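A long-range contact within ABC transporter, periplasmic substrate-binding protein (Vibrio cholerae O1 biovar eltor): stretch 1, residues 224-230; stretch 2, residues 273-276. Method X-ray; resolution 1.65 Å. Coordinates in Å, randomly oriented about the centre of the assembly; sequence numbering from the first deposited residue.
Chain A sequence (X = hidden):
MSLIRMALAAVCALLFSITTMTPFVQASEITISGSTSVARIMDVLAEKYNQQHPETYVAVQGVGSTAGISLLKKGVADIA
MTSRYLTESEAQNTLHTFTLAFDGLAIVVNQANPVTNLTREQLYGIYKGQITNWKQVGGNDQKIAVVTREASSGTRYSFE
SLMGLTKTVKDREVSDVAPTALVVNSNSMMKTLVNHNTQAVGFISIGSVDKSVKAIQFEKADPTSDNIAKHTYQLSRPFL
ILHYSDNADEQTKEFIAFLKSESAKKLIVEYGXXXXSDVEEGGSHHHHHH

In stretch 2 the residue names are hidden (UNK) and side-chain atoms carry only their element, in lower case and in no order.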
# COMPACT_ATOMS: atom_id res chain seq x y z
N THR A 224 -3.14 -10.40 9.57
CA THR A 224 -2.47 -11.61 9.05
C THR A 224 -2.56 -11.71 7.56
O THR A 224 -3.50 -11.22 6.96
CB THR A 224 -3.04 -12.92 9.64
OG1 THR A 224 -4.40 -13.18 9.26
CG2 THR A 224 -3.00 -12.92 11.18
N SER A 225 -1.60 -12.47 7.01
CA SER A 225 -1.56 -12.77 5.60
C SER A 225 -2.83 -13.45 5.14
O SER A 225 -3.49 -12.98 4.22
CB SER A 225 -0.32 -13.59 5.25
OG SER A 225 0.71 -12.64 5.16
N ASP A 226 -3.21 -14.52 5.85
CA ASP A 226 -4.48 -15.16 5.58
C ASP A 226 -5.73 -14.31 5.60
O ASP A 226 -6.53 -14.36 4.68
CB ASP A 226 -4.69 -16.44 6.45
CG ASP A 226 -5.87 -17.27 5.92
OD1 ASP A 226 -5.81 -17.70 4.74
OD2 ASP A 226 -6.95 -17.41 6.56
N ASN A 227 -5.83 -13.39 6.58
CA ASN A 227 -7.00 -12.50 6.65
C ASN A 227 -7.01 -11.43 5.54
O ASN A 227 -8.05 -11.01 5.07
CB ASN A 227 -7.17 -11.83 8.03
CG ASN A 227 -7.62 -12.80 9.12
OD1 ASN A 227 -8.14 -13.88 8.85
ND2 ASN A 227 -7.41 -12.39 10.37
N ILE A 228 -5.81 -11.08 5.02
CA ILE A 228 -5.75 -10.16 3.97
C ILE A 228 -6.23 -10.84 2.68
O ILE A 228 -6.99 -10.27 1.95
CB ILE A 228 -4.38 -9.59 3.82
CG1 ILE A 228 -4.17 -8.49 4.83
CG2 ILE A 228 -4.25 -8.96 2.40
CD1 ILE A 228 -2.78 -8.34 5.20
N ALA A 229 -5.83 -12.10 2.52
CA ALA A 229 -5.98 -12.89 1.28
C ALA A 229 -7.43 -13.22 1.11
O ALA A 229 -7.87 -13.40 -0.02
CB ALA A 229 -5.14 -14.21 1.38
N LYS A 230 -8.15 -13.31 2.23
CA LYS A 230 -9.61 -13.56 2.32
C LYS A 230 -10.44 -12.27 2.49
O LYS A 230 -11.70 -12.29 2.57
CB LYS A 230 -9.90 -14.49 3.53
CG LYS A 230 -9.92 -15.99 3.19
CD LYS A 230 -8.88 -16.83 3.97
CE LYS A 230 -8.95 -18.37 3.67
NZ LYS A 230 -9.35 -18.73 2.25
N UNK A 273 4.64 -9.85 0.37
CA UNK A 273 3.37 -9.47 -0.21
C UNK A 273 2.47 -10.69 -0.25
O UNK A 273 2.96 -11.81 -0.03
c UNK A 273 3.52 -8.84 -1.57
c UNK A 273 6.62 -6.73 -1.87
c UNK A 273 4.86 -5.42 -1.03
c UNK A 273 6.16 -5.55 -1.39
o UNK A 273 7.00 -4.46 -1.30
c UNK A 273 5.75 -7.80 -1.92
c UNK A 273 4.03 -6.48 -1.07
c UNK A 273 4.46 -7.66 -1.55
N UNK A 274 1.21 -10.51 -0.49
CA UNK A 274 0.17 -11.55 -0.22
C UNK A 274 -0.55 -11.96 -1.48
O UNK A 274 -1.04 -11.15 -2.27
c UNK A 274 -0.40 -9.45 2.63
c UNK A 274 -1.97 -12.05 0.97
c UNK A 274 -0.85 -11.07 0.79
c UNK A 274 -0.17 -10.86 2.17
N UNK A 275 -0.62 -13.26 -1.71
CA UNK A 275 -1.29 -13.73 -2.91
C UNK A 275 -2.82 -13.58 -2.72
O UNK A 275 -3.32 -13.95 -1.69
se UNK A 275 0.75 -14.65 -5.36
c UNK A 275 -0.96 -15.23 -3.16
c UNK A 275 0.45 -15.48 -3.65
c UNK A 275 1.67 -13.25 -4.84
N UNK A 276 -3.54 -13.11 -3.72
CA UNK A 276 -5.02 -13.07 -3.68
C UNK A 276 -5.68 -14.44 -3.38
O UNK A 276 -5.04 -15.24 -4.07
c UNK A 276 -3.02 -12.73 -5.02
c UNK A 276 -5.36 -12.66 -5.09
c UNK A 276 -4.24 -11.92 -5.54

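Position 273 carries eight side-chain atoms, seven carbons and one oxygen: a single carbon leads from the backbone into a six-membered carbon ring, and the oxygen sits on the ring. The CA-to-CB bond points away from stretch 1, and no side-chain atom comes within 8 Å of it. A phenol on one methylene identifies Tyr273, whose chi1 is in the m well and which adds nothing to the buried surface.

Position 274 has four side-chain carbons and no heteroatom. The chain forks at the first carbon, and one arm is two carbons long while the other ends after one. Its CA-to-CB bond points toward stretch 1, and its carbons lie close to Ser225, Ile228 and Ala229. Branching at CB with unequal arms defines isoleucine. In Ile274, CG1 lies 3.6 Å from Ser225 OG, CD1 lies 3.7 Å from Ile228 CD1, and CG2 lies 3.9 Å from Ala229 CB. The forked side chain thus touches all three residues, with both arms near Ile228. Chi1 is m, whereas chi2, at 124°, falls between wells.

At position 275 the side chain is unbranched: two carbons, a selenium and a final carbon. Its CA-to-CB bond runs sideways and its end leads away from stretch 1, so the contact is made by the backbone instead, with the carbonyl O of 275 3.6 Å from Ala229 CB. The selenium settles the identity as selenomethionine, Met275.

Three side-chain carbons at position 276 close a ring onto the backbone nitrogen. The CA-to-CB bond points away from stretch 1, and the nearest approach is again through the main chain, C of 276 to Ala229 O at 4.1 Å. The closed ring is the signature of proline; that of Pro276 is puckered C-gamma exo, and its carbons come no nearer than CB, 5.7 Å from Ala229 O.

The contact is a small apolar packing against one helix, burying 223 Å² in total, with no hydrogen bond between the stretches. The helix, residues 225-229, is capped by Thr224, whose OG1 accepts from Asn227 N at 3.0 Å, and its little more than one turn is tied by backbone bonds such as Ala229 N to Ser225 O, also 3.0 Å. Ser225, Ile228 and Ala229, spaced three and four residues apart, present neighbouring sites to stretch 2, while Asp226 and Asn227 make no contact with it. Ile274 fills the space beside these sites and has the largest covered area of any residue here, 94 Å². The backbone of stretch 2 passes close to Ala229, whose CA lies 5.1 Å from Pro276 CA.

Stretch 2 (273-276) YIMP
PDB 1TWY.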